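Protelomerase (Agrobacterium tumefaciens, PDB 4F43) generates the hairpin ends of the linear chromosome and protects them, probably acting as a telomere resolvase that cleaves and rejoins DNA. Local coordinates at residues Ala38-Met43 with Gln50-Ala55; Asn77-Ala82 with His87-Ile92. The protein carries 1 engineered substitution. All blocks are in the same frame, centred on the assembly; numbering follows the deposited sequence.

Contact 1 of 2, residues Ala38-Met43 with Gln50-Ala55; sequences AAMNGM and QALWDA
Leu52 reaches from helix 46-59 across to the C-terminal end of helix 28-40, and one methyl does most of the work. Its CD2 lies 3.9 Å from Met40 CG and 4.0 Å from Ala39 CB, with Leu52 CD1 also near the Ala39 methyl. Alanine suits this place because its short side chain lets the branched leucine tip come close to the helix backbone. Met40 presents the middle of its chain; the bend at its third torsion (chi3 57°) turns the sulfur's methyl away from the leucine.

The remaining neighbour of this methyl is held more loosely. A type II turn from Met40 to Met43 brings the chain round, with Gly42 taking a positive phi (101°) that glycine, lacking a CB, adopts easily. Met43 then stretches out until its CE is 4.3 Å from Leu52 CD2. Farther along the solvent side, Gln50 NE2 bonds Asp54 OD2 at 3.1 Å one helical turn on, tilted from both the amide and the carboxylate planes.

The contact thus joins two successive helices near their short connection. Helix 89-92 packs beside them, meeting Met40 and Trp53 through Met89, while Gly42 is hydrogen-bonded through its backbone to Lys4, in the segment that begins the chain.

Contact 2 of 2, residues Asn77-Ala82 with His87-Ile92; sequences NAIREA and HPMLKI. With nucleotides of chain B.
Met89, whose CG rests against Ile79 of the preceding helix, gives its backbone N-H to an imidazole ring, an uncommon choice for a helix cap. The motif is a helix, a short loop and a short, weakly bonded, capped helix: 65-82 ends, the chain reverses, and the His87 side chain caps the start of 89-92. Its ND1 accepts from Met89 N at 3.1 Å, with the donor only 14° out of the ring plane, while Pro88 CD sits over one ring face, toward its rim. Proline fits the first turn of a helix, where no N-H is needed for an intrahelical bond.

Across the two segments the side-chain contacts are apolar and largely buried. The two branches of Ile79 divide the work. CG2, anti to the backbone N, meets Leu90 CD2 at 3.7 Å as the two side chains slide past each other in opposite directions. The other branch runs on extended and sets CD1 at 3.8 Å from Met89 CG, the chains crossing at about a right angle. A bend at chi2 (52°) leads the end of Met89 off toward helices 28-40 and 46-59, a flexible thioether suited to filling the junction of several helices.

At the outer margin Arg80 offers its methylene CG to Leu90 CD2 at 4.0 Å. Its extended chain carries the guanidinium on to Asp85 in a salt bridge, combining an apolar stem with a charged end. Arg76, from the same helix, bonds the carbonyl of Leu90 and adds a polar tie.

Helix 65-82 also faces the DNA. From the side turned away from 87-92, the Asn77 amide donates from ND2 to OP2 of nucleotide DA21 of chain B at 3.1 Å, with an N-H...O angle of 145°.

The two contacts come in series along the chain, contact 1 closing before contact 2 opens, and their centres lie 11 Å apart in the helical N-terminal part of this fragment, which lacks the protein's own N-terminal portion. Helix 46-59 from contact 1 is followed directly by helix 65-82 of contact 2, and the short helix 89-92 folds back against the earlier pair. Here they touch: Trp53 CB lies 3.6 Å from Met89 CE, and Met40 CE is equally far from His87 CE1. Met89 and His87 thus take part in the packing of both contacts. Through them, the outlying helices 28-40 and 46-59 are joined to the helix that meets the DNA phosphate.

Contact 1 of 2, residues Ala38-Met43 with Gln50-Ala55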
loop_
_atom_site.group_PDB
_atom_site.type_symbol
_atom_site.label_atom_id
_atom_site.label_comp_id
_atom_site.label_asym_id
_atom_site.label_seq_id
_atom_site.Cartn_x
_atom_site.Cartn_y
_atom_site.Cartn_z
ATOM N N ALA A 38 -7.959 24.611 15.554
ATOM C CA ALA A 38 -8.531 25.919 15.857
ATOM C C ALA A 38 -8.258 26.325 17.302
ATOM O O ALA A 38 -7.831 27.449 17.570
ATOM C CB ALA A 38 -10.026 25.919 15.579
ATOM N N ALA A 39 -8.507 25.403 18.228
ATOM C CA ALA A 39 -8.299 25.663 19.647
ATOM C C ALA A 39 -6.817 25.804 19.974
ATOM O O ALA A 39 -6.450 26.495 20.926
ATOM C CB ALA A 39 -8.925 24.559 20.486
ATOM N N MET A 40 -5.969 25.151 19.186
ATOM C CA MET A 40 -4.523 25.233 19.393
ATOM C C MET A 40 -3.960 26.626 19.109
ATOM O O MET A 40 -2.877 26.973 19.583
ATOM C CB MET A 40 -3.794 24.197 18.538
ATOM C CG MET A 40 -3.958 22.767 19.016
ATOM S SD MET A 40 -2.887 21.638 18.109
ATOM C CE MET A 40 -1.290 22.380 18.426
ATOM N N ASN A 41 -4.693 27.417 18.332
ATOM C CA ASN A 41 -4.238 28.750 17.948
ATOM C C ASN A 41 -4.109 29.718 19.121
ATOM O O ASN A 41 -5.099 30.070 19.757
ATOM C CB ASN A 41 -5.163 29.346 16.883
ATOM C CG ASN A 41 -4.921 28.761 15.507
ATOM O OD1 ASN A 41 -4.268 29.378 14.665
ATOM N ND2 ASN A 41 -5.440 27.563 15.274
ATOM N N GLY A 42 -2.881 30.147 19.401
ATOM C CA GLY A 42 -2.638 31.143 20.429
ATOM C C GLY A 42 -2.139 30.575 21.746
ATOM O O GLY A 42 -1.751 31.323 22.642
ATOM N N MET A 43 -2.150 29.251 21.865
ATOM C CA MET A 43 -1.708 28.596 23.092
ATOM C C MET A 43 -0.204 28.717 23.309
ATOM O O MET A 43 0.586 28.513 22.389
ATOM C CB MET A 43 -2.116 27.121 23.105
ATOM C CG MET A 43 -3.558 26.878 23.502
ATOM S SD MET A 43 -3.882 25.144 23.867
ATOM C CE MET A 43 -5.594 25.219 24.378
ATOM N N GLN A 50 -2.055 19.768 26.938
ATOM C CA GLN A 50 -2.223 18.437 27.501
ATOM C C GLN A 50 -3.688 18.143 27.801
ATOM O O GLN A 50 -4.150 17.024 27.608
ATOM C CB GLN A 50 -1.391 18.286 28.776
ATOM C CG GLN A 50 -1.348 16.866 29.318
ATOM C CD GLN A 50 -0.514 15.940 28.455
ATOM O OE1 GLN A 50 0.584 16.295 28.028
ATOM N NE2 GLN A 50 -1.034 14.746 28.192
ATOM N N ALA A 51 -4.413 19.151 28.276
ATOM C CA ALA A 51 -5.834 18.990 28.571
ATOM C C ALA A 51 -6.637 18.775 27.291
ATOM O O ALA A 51 -7.514 17.908 27.229
ATOM C CB ALA A 51 -6.358 20.198 29.331
ATOM N N LEU A 52 -6.327 19.576 26.277
ATOM C CA LEU A 52 -6.985 19.484 24.980
ATOM C C LEU A 52 -6.791 18.091 24.391
ATOM O O LEU A 52 -7.748 17.453 23.941
ATOM C CB LEU A 52 -6.420 20.545 24.030
ATOM C CG LEU A 52 -7.158 20.825 22.720
ATOM C CD1 LEU A 52 -8.561 21.343 22.991
ATOM C CD2 LEU A 52 -6.374 21.815 21.867
ATOM N N TRP A 53 -5.549 17.616 24.417
ATOM C CA TRP A 53 -5.233 16.295 23.889
ATOM C C TRP A 53 -5.839 15.178 24.736
ATOM O O TRP A 53 -6.172 14.115 24.219
ATOM C CB TRP A 53 -3.719 16.105 23.769
ATOM C CG TRP A 53 -3.335 14.769 23.214
ATOM C CD1 TRP A 53 -2.662 13.773 23.861
ATOM C CD2 TRP A 53 -3.619 14.272 21.900
ATOM N NE1 TRP A 53 -2.501 12.692 23.028
ATOM C CE2 TRP A 53 -3.082 12.972 21.819
ATOM C CE3 TRP A 53 -4.272 14.803 20.783
ATOM C CZ2 TRP A 53 -3.176 12.196 20.663
ATOM C CZ3 TRP A 53 -4.367 14.030 19.638
ATOM C CH2 TRP A 53 -3.822 12.741 19.587
ATOM N N ASP A 54 -5.977 15.423 26.036
ATOM C CA ASP A 54 -6.592 14.448 26.931
ATOM C C ASP A 54 -8.075 14.297 26.624
ATOM O O ASP A 54 -8.606 13.187 26.627
ATOM C CB ASP A 54 -6.384 14.836 28.396
ATOM C CG ASP A 54 -5.009 14.458 28.909
ATOM O OD1 ASP A 54 -4.833 14.400 30.144
ATOM O OD2 ASP A 54 -4.108 14.215 28.079
ATOM N N ALA A 55 -8.739 15.417 26.357
ATOM C CA ALA A 55 -10.146 15.385 25.977
ATOM C C ALA A 55 -10.314 14.715 24.616
ATOM O O ALA A 55 -11.157 13.826 24.445
ATOM C CB ALA A 55 -10.723 16.792 25.956
#

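Contact 2 of 2, residues Asn77-Ala82 with His87-Ile92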
loop_
_atom_site.group_PDB
_atom_site.type_symbol
_atom_site.label_atom_id
_atom_site.label_comp_id
_atom_site.label_asym_id
_atom_site.label_seq_id
_atom_site.Cartn_x
_atom_site.Cartn_y
_atom_site.Cartn_z
ATOM N N ASN A 77 -0.246 14.671 11.701
ATOM C CA ASN A 77 -0.010 15.245 10.381
ATOM C C ASN A 77 -0.667 16.613 10.232
ATOM O O ASN A 77 -0.105 17.522 9.615
ATOM C CB ASN A 77 -0.491 14.298 9.280
ATOM C CG ASN A 77 0.431 13.111 9.092
ATOM O OD1 ASN A 77 1.636 13.204 9.329
ATOM N ND2 ASN A 77 -0.131 11.989 8.660
ATOM N N ALA A 78 -1.857 16.754 10.808
ATOM C CA ALA A 78 -2.562 18.031 10.795
ATOM C C ALA A 78 -1.770 19.095 11.549
ATOM O O ALA A 78 -1.677 20.242 11.109
ATOM C CB ALA A 78 -3.951 17.878 11.390
ATOM N N ILE A 79 -1.197 18.703 12.684
ATOM C CA ILE A 79 -0.376 19.606 13.483
ATOM C C ILE A 79 0.882 20.013 12.719
ATOM O O ILE A 79 1.255 21.187 12.703
ATOM C CB ILE A 79 0.024 18.972 14.830
ATOM C CG1 ILE A 79 -1.217 18.638 15.657
ATOM C CG2 ILE A 79 0.937 19.905 15.609
ATOM C CD1 ILE A 79 -0.918 17.911 16.952
ATOM N N ARG A 80 1.528 19.037 12.086
ATOM C CA ARG A 80 2.721 19.305 11.288
ATOM C C ARG A 80 2.413 20.257 10.140
ATOM O O ARG A 80 3.232 21.111 9.793
ATOM C CB ARG A 80 3.311 18.007 10.736
ATOM C CG ARG A 80 3.919 17.096 11.787
ATOM C CD ARG A 80 4.566 15.884 11.138
ATOM N NE ARG A 80 5.119 14.959 12.122
ATOM C CZ ARG A 80 6.378 14.984 12.548
ATOM N NH1 ARG A 80 6.793 14.101 13.445
ATOM N NH2 ARG A 80 7.221 15.893 12.077
ATOM N N GLU A 81 1.229 20.109 9.555
ATOM C CA GLU A 81 0.820 20.958 8.443
ATOM C C GLU A 81 0.504 22.377 8.905
ATOM O O GLU A 81 0.875 23.350 8.247
ATOM C CB GLU A 81 -0.395 20.361 7.728
ATOM C CG GLU A 81 -0.864 21.166 6.526
ATOM C CD GLU A 81 -2.136 20.612 5.914
ATOM O OE1 GLU A 81 -2.487 21.027 4.789
ATOM O OE2 GLU A 81 -2.787 19.764 6.559
ATOM N N ALA A 82 -0.175 22.488 10.041
ATOM C CA ALA A 82 -0.636 23.782 10.533
ATOM C C ALA A 82 0.473 24.622 11.162
ATOM O O ALA A 82 0.638 25.793 10.823
ATOM C CB ALA A 82 -1.781 23.594 11.516
ATOM N N HIS A 87 6.630 22.204 17.123
ATOM C CA HIS A 87 5.599 22.454 18.122
ATOM C C HIS A 87 5.611 21.390 19.216
ATOM O O HIS A 87 5.709 20.198 18.926
ATOM C CB HIS A 87 4.223 22.524 17.459
ATOM C CG HIS A 87 3.219 23.316 18.237
ATOM N ND1 HIS A 87 2.533 22.798 19.314
ATOM C CD2 HIS A 87 2.785 24.591 18.093
ATOM C CE1 HIS A 87 1.721 23.718 19.800
ATOM N NE2 HIS A 87 1.853 24.815 19.077
ATOM N N PRO A 88 5.509 21.824 20.484
ATOM C CA PRO A 88 5.541 20.939 21.655
ATOM C C PRO A 88 4.387 19.941 21.671
ATOM O O PRO A 88 4.486 18.897 22.318
ATOM C CB PRO A 88 5.405 21.912 22.831
ATOM C CG PRO A 88 5.878 23.220 22.301
ATOM C CD PRO A 88 5.433 23.242 20.874
ATOM N N MET A 89 3.307 20.264 20.966
ATOM C CA MET A 89 2.133 19.401 20.914
ATOM C C MET A 89 2.471 18.053 20.294
ATOM O O MET A 89 1.827 17.045 20.586
ATOM C CB MET A 89 1.013 20.069 20.120
ATOM C CG MET A 89 -0.348 19.460 20.361
ATOM S SD MET A 89 -0.689 19.369 22.124
ATOM C CE MET A 89 -2.427 18.969 22.105
ATOM N N LEU A 90 3.486 18.042 19.438
ATOM C CA LEU A 90 3.947 16.817 18.799
ATOM C C LEU A 90 4.520 15.844 19.823
ATOM O O LEU A 90 4.559 14.636 19.590
ATOM C CB LEU A 90 4.995 17.135 17.731
ATOM C CG LEU A 90 4.495 17.937 16.530
ATOM C CD1 LEU A 90 5.649 18.300 15.611
ATOM C CD2 LEU A 90 3.438 17.146 15.779
ATOM N N LYS A 91 4.968 16.376 20.956
ATOM C CA LYS A 91 5.490 15.543 22.031
ATOM C C LYS A 91 4.359 15.186 22.986
ATOM O O LYS A 91 4.496 14.304 23.834
ATOM C CB LYS A 91 6.602 16.270 22.788
ATOM C CG LYS A 91 7.597 16.992 21.893
ATOM C CD LYS A 91 8.209 16.056 20.865
ATOM C CE LYS A 91 9.020 16.828 19.836
ATOM N NZ LYS A 91 9.529 15.949 18.748
ATOM N N ILE A 92 3.240 15.887 22.838
ATOM C CA ILE A 92 2.065 15.652 23.664
ATOM C C ILE A 92 1.050 14.794 22.918
ATOM O O ILE A 92 0.541 13.809 23.453
ATOM C CB ILE A 92 1.399 16.976 24.073
ATOM C CG1 ILE A 92 2.371 17.828 24.890
ATOM C CG2 ILE A 92 0.123 16.712 24.853
ATOM C CD1 ILE A 92 1.811 19.173 25.293
ATOM P P DA B 21 2.886 9.648 6.389
ATOM O OP1 DA B 21 3.588 10.631 5.535
ATOM O OP2 DA B 21 1.600 10.013 7.025
ATOM O "O5'" DA B 21 2.655 8.312 5.541
ATOM C "C5'" DA B 21 3.701 7.790 4.723
ATOM C "C4'" DA B 21 3.261 6.538 3.984
ATOM O "O4'" DA B 21 2.798 5.550 4.937
ATOM C "C3'" DA B 21 2.108 6.715 2.999
ATOM O "O3'" DA B 21 2.226 5.762 1.951
ATOM C "C2'" DA B 21 0.899 6.395 3.866
ATOM C "C1'" DA B 21 1.464 5.203 4.627
ATOM N N9 DA B 21 0.776 4.885 5.871
ATOM C C8 DA B 21 0.369 5.743 6.855
ATOM N N7 DA B 21 -0.223 5.143 7.864
ATOM C C5 DA B 21 -0.198 3.802 7.515
ATOM C C6 DA B 21 -0.661 2.630 8.149
ATOM N N6 DA B 21 -1.279 2.594 9.337
ATOM N N1 DA B 21 -0.459 1.467 7.501
ATOM C C2 DA B 21 0.154 1.456 6.316
ATOM N N3 DA B 21 0.630 2.483 5.624
ATOM C C4 DA B 21 0.419 3.630 6.289
#